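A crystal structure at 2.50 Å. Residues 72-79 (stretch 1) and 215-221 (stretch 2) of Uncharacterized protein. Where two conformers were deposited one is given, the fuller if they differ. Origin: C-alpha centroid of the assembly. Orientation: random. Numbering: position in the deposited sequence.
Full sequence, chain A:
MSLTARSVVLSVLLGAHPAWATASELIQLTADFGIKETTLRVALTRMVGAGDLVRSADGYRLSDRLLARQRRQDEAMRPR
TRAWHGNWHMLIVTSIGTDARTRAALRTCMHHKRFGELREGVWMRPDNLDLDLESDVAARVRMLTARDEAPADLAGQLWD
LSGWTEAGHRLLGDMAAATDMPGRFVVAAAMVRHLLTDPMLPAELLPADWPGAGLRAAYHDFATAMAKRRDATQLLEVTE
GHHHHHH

Stretch 1, residues 72-79: RQDEAMRP
Stretch 2 215-221: LRAAYHD

How do the two stretches lie against each other? Both are helical, stretch 1 through residues 72-77 and stretch 2 throughout, and their N-to-C directions diverge by 151°, so they run roughly antiparallel. The axes come no closer than 13.2 Å, a gap that long side chains must span. In register, M77 sits across from R216, with their CA atoms 8.2 Å apart.

What does the helical part of stretch 1 offer before M77? Little: R72, E75 and A76 are out of reach. Q73 (phi/psi -53/-45, chi1 and chi2 both t) points its CA-to-CB bond toward stretch 2, yet its OE1 stays 4.5 Å from Y219 OH, too far for a hydrogen bond. Within the helix, the carbonyl O of Q73 receives a weak hydrogen bond from M77 N at 3.0 Å.

Why does M77 dominate the contact? The CA-to-CB bond of this selenomethionine (phi/psi -85/-27) points sideways, but chi1 -98°, chi2 t and chi3 p bring its end close to stretch 2. There CE lies 3.8 Å from Y219 CD1 and 3.7 Å from H220 CE1, touching both rings obliquely, while SE stands 4.5 Å from the Y219 ring centroid. Y219 is t at chi1 with chi2 -100°; H220 is m with chi2 110°, its ND1 making a weak 2.7 Å bond to R216 O.

How is the backbone engaged where the helix ends? R216 (chi1 m, chi2 and chi3 t, chi4 102°) extends so that NE donates a hydrogen bond to M77 O at 3.1 Å and 152°, the acceptor lying near the guanidinium plane. R78, the first residue to leave helical phi/psi at -135/77, still gives its N to D74 O at 2.9 Å. With chi1 -147° and chi2 p, its CD comes within 4.2 Å of R216 NE.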

ATOM      1  N   ARG A  72      25.699  24.251  -2.418  1.00 45.10           N
ATOM      2  CA  ARG A  72      24.913  23.101  -1.987  1.00 45.13           C
ATOM      3  C   ARG A  72      24.683  22.112  -3.125  1.00 45.19           C
ATOM      4  O   ARG A  72      24.631  20.895  -2.902  1.00 44.80           O
ATOM      5  CB  ARG A  72      23.597  23.547  -1.342  1.00 45.13           C
ATOM      6  CG  ARG A  72      23.709  23.722   0.180  1.00 45.26           C
ATOM      7  CD  ARG A  72      22.380  24.063   0.843  1.00 44.83           C
ATOM      8  NE  ARG A  72      21.991  25.463   0.618  1.00 45.36           N
ATOM      9  CZ  ARG A  72      21.163  25.874  -0.347  1.00 43.21           C
ATOM     10  NH1 ARG A  72      20.866  27.157  -0.459  1.00 36.63           N
ATOM     11  NH2 ARG A  72      20.622  24.992  -1.196  1.00 43.97           N
ATOM     12  N   GLN A  73      24.568  22.653  -4.338  1.00 45.46           N
ATOM     13  CA  GLN A  73      24.633  21.880  -5.573  1.00 46.05           C
ATOM     14  C   GLN A  73      25.910  20.997  -5.665  1.00 45.99           C
ATOM     15  O   GLN A  73      25.822  19.825  -6.007  1.00 46.62           O
ATOM     16  CB  GLN A  73      24.494  22.822  -6.786  1.00 46.50           C
ATOM     17  CG  GLN A  73      24.014  22.161  -8.103  1.00 49.65           C
ATOM     18  CD  GLN A  73      24.400  22.957  -9.366  1.00 52.81           C
ATOM     19  OE1 GLN A  73      25.316  22.568 -10.123  1.00 53.20           O
ATOM     20  NE2 GLN A  73      23.709  24.068  -9.591  1.00 52.21           N
ATOM     21  N   ASP A  74      27.080  21.540  -5.332  1.00 46.53           N
ATOM     22  CA  ASP A  74      28.362  20.802  -5.427  1.00 46.70           C
ATOM     23  C   ASP A  74      28.627  19.770  -4.329  1.00 46.53           C
ATOM     24  O   ASP A  74      29.265  18.747  -4.595  1.00 46.72           O
ATOM     25  CB  ASP A  74      29.544  21.770  -5.537  1.00 47.27           C
ATOM     26  CG  ASP A  74      29.372  22.762  -6.679  1.00 49.31           C
ATOM     27  OD1 ASP A  74      28.549  22.473  -7.586  1.00 51.93           O
ATOM     28  OD2 ASP A  74      30.033  23.827  -6.675  1.00 48.38           O
ATOM     29  N   GLU A  75      28.149  20.024  -3.111  1.00 46.17           N
ATOM     30  CA  GLU A  75      28.142  18.981  -2.072  1.00 46.09           C
ATOM     31  C   GLU A  75      26.963  17.982  -2.267  1.00 45.98           C
ATOM     32  O   GLU A  75      26.774  17.042  -1.472  1.00 46.04           O
ATOM     33  CB  GLU A  75      28.187  19.610  -0.664  1.00 45.89           C
ATOM     34  CG  GLU A  75      28.451  18.648   0.508  1.00 45.99           C
ATOM     35  CD  GLU A  75      29.510  17.591   0.211  1.00 45.64           C
ATOM     36  N   ALA A  76      26.178  18.188  -3.329  1.00 45.74           N
ATOM     37  CA  ALA A  76      25.121  17.248  -3.734  1.00 45.48           C
ATOM     38  C   ALA A  76      25.644  16.354  -4.856  1.00 45.82           C
ATOM     39  O   ALA A  76      25.216  15.210  -4.993  1.00 45.09           O
ATOM     40  CB  ALA A  76      23.865  17.992  -4.193  1.00 44.85           C
HETATM   41  N   MSE A  77      26.553  16.905  -5.667  1.00 46.34           N
HETATM   42  CA  MSE A  77      27.227  16.191  -6.766  1.00 46.86           C
HETATM   43  C   MSE A  77      28.457  15.420  -6.272  1.00 46.47           C
HETATM   44  O   MSE A  77      28.875  14.454  -6.883  1.00 46.50           O
HETATM   45  CB  MSE A  77      27.688  17.189  -7.830  1.00 47.74           C
HETATM   46  CG  MSE A  77      26.817  17.389  -9.081  1.00 49.39           C
HETATM   47 SE   MSE A  77      27.854  18.554 -10.321  1.00 55.66          SE
HETATM   48  CE  MSE A  77      29.454  17.377 -10.597  1.00 46.69           C
ATOM     49  N   ARG A  78      29.058  15.899  -5.192  1.00 46.63           N
ATOM     50  CA  ARG A  78      30.089  15.160  -4.481  1.00 46.72           C
ATOM     51  C   ARG A  78      29.823  15.238  -2.977  1.00 47.04           C
ATOM     52  O   ARG A  78      30.467  16.039  -2.273  1.00 47.63           O
ATOM     53  CB  ARG A  78      31.507  15.656  -4.818  1.00 46.55           C
ATOM     54  CG  ARG A  78      32.490  14.487  -4.774  1.00 45.11           C
ATOM     55  CD  ARG A  78      31.787  13.284  -5.396  1.00 39.71           C
ATOM     56  NE  ARG A  78      32.417  12.002  -5.138  1.00 39.53           N
ATOM     57  CZ  ARG A  78      32.233  11.256  -4.044  1.00 38.17           C
ATOM     58  NH1 ARG A  78      32.844  10.084  -3.940  1.00 36.28           N
ATOM     59  NH2 ARG A  78      31.456  11.674  -3.050  1.00 37.67           N
ATOM     60  N   PRO A  79      28.844  14.436  -2.489  1.00 46.75           N
ATOM     61  CA  PRO A  79      28.447  14.437  -1.095  1.00 46.61           C
ATOM     62  C   PRO A  79      29.287  13.443  -0.360  1.00 46.64           C
ATOM     63  O   PRO A  79      29.269  12.262  -0.709  1.00 46.57           O
ATOM     64  CB  PRO A  79      26.998  13.944  -1.132  1.00 46.43           C
ATOM     65  CG  PRO A  79      26.713  13.576  -2.541  1.00 46.44           C
ATOM     66  CD  PRO A  79      28.002  13.520  -3.270  1.00 46.75           C
ATOM     67  N   LEU A 215      31.110  11.247 -16.138  1.00 34.08           N
ATOM     68  CA  LEU A 215      30.203  12.413 -16.190  1.00 34.32           C
ATOM     69  C   LEU A 215      30.718  13.586 -15.327  1.00 34.09           C
ATOM     70  O   LEU A 215      30.723  14.708 -15.776  1.00 35.04           O
ATOM     71  CB  LEU A 215      28.764  12.023 -15.852  1.00 34.35           C
ATOM     72  CG  LEU A 215      27.940  11.168 -16.849  1.00 33.62           C
ATOM     73  CD1 LEU A 215      26.818  10.420 -16.145  1.00 27.42           C
ATOM     74  CD2 LEU A 215      27.364  11.981 -17.990  1.00 32.80           C
ATOM     75  N   ARG A 216      31.202  13.316 -14.116  1.00 33.79           N
ATOM     76  CA  ARG A 216      31.885  14.321 -13.292  1.00 32.65           C
ATOM     77  C   ARG A 216      33.124  14.964 -13.952  1.00 32.81           C
ATOM     78  O   ARG A 216      33.250  16.211 -13.903  1.00 34.66           O
ATOM     79  CB  ARG A 216      32.252  13.752 -11.909  1.00 32.16           C
ATOM     80  CG  ARG A 216      31.066  13.630 -11.031  1.00 30.86           C
ATOM     81  CD  ARG A 216      31.308  12.857  -9.752  1.00 31.38           C
ATOM     82  NE  ARG A 216      29.991  12.697  -9.144  1.00 33.15           N
ATOM     83  CZ  ARG A 216      29.272  11.567  -9.188  1.00 32.56           C
ATOM     84  NH1 ARG A 216      29.808  10.485  -9.755  1.00 25.24           N
ATOM     85  NH2 ARG A 216      28.037  11.525  -8.650  1.00 27.27           N
ATOM     86  N   ALA A 217      34.023  14.163 -14.538  1.00 31.68           N
ATOM     87  CA  ALA A 217      35.213  14.684 -15.269  1.00 31.60           C
ATOM     88  C   ALA A 217      34.844  15.637 -16.427  1.00 31.67           C
ATOM     89  O   ALA A 217      35.471  16.702 -16.595  1.00 31.82           O
ATOM     90  CB  ALA A 217      36.129  13.556 -15.763  1.00 29.94           C
ATOM     91  N   ALA A 218      33.803  15.276 -17.178  1.00 31.44           N
ATOM     92  CA  ALA A 218      33.364  16.047 -18.319  1.00 31.41           C
ATOM     93  C   ALA A 218      32.740  17.345 -17.845  1.00 32.46           C
ATOM     94  O   ALA A 218      32.930  18.393 -18.474  1.00 33.38           O
ATOM     95  CB  ALA A 218      32.371  15.263 -19.119  1.00 31.60           C
ATOM     96  N   TYR A 219      31.994  17.289 -16.741  1.00 32.39           N
ATOM     97  CA  TYR A 219      31.439  18.515 -16.175  1.00 32.25           C
ATOM     98  C   TYR A 219      32.553  19.384 -15.640  1.00 31.37           C
ATOM     99  O   TYR A 219      32.552  20.589 -15.905  1.00 31.01           O
ATOM    100  CB  TYR A 219      30.381  18.272 -15.083  1.00 32.67           C
ATOM    101  CG  TYR A 219      29.990  19.565 -14.406  1.00 34.48           C
ATOM    102  CD1 TYR A 219      30.518  19.919 -13.164  1.00 38.43           C
ATOM    103  CD2 TYR A 219      29.130  20.477 -15.036  1.00 36.88           C
ATOM    104  CE1 TYR A 219      30.192  21.146 -12.555  1.00 38.26           C
ATOM    105  CE2 TYR A 219      28.796  21.692 -14.440  1.00 37.65           C
ATOM    106  CZ  TYR A 219      29.331  22.019 -13.210  1.00 39.48           C
ATOM    107  OH  TYR A 219      28.986  23.217 -12.628  1.00 42.13           O
ATOM    108  N   HIS A 220      33.500  18.792 -14.901  1.00 30.86           N
ATOM    109  CA  HIS A 220      34.578  19.599 -14.333  0.50 30.72           C
ATOM    110  C   HIS A 220      35.516  20.141 -15.409  1.00 30.37           C
ATOM    111  O   HIS A 220      36.077  21.221 -15.232  1.00 30.42           O
ATOM    112  CB  HIS A 220      35.294  18.875 -13.188  0.50 30.77           C
ATOM    113  CG  HIS A 220      34.419  18.658 -11.993  0.50 31.84           C
ATOM    114  ND1 HIS A 220      33.961  17.410 -11.614  0.50 31.43           N
ATOM    115  CD2 HIS A 220      33.873  19.541 -11.121  0.50 31.07           C
ATOM    116  CE1 HIS A 220      33.194  17.532 -10.546  0.50 31.53           C
ATOM    117  NE2 HIS A 220      33.120  18.815 -10.230  0.50 31.76           N
ATOM    118  N   ASP A 221      35.626  19.438 -16.548  1.00 30.45           N
ATOM    119  CA  ASP A 221      36.371  19.973 -17.724  1.00 30.84           C
ATOM    120  C   ASP A 221      35.699  21.193 -18.352  1.00 30.15           C
ATOM    121  O   ASP A 221      36.359  22.177 -18.730  1.00 30.34           O
ATOM    122  CB  ASP A 221      36.617  18.906 -18.799  1.00 31.00           C
ATOM    123  CG  ASP A 221      37.723  17.948 -18.406  1.00 33.46           C
ATOM    124  OD1 ASP A 221      38.452  18.267 -17.449  1.00 37.80           O
ATOM    125  OD2 ASP A 221      37.870  16.863 -19.019  1.00 37.05           O
TER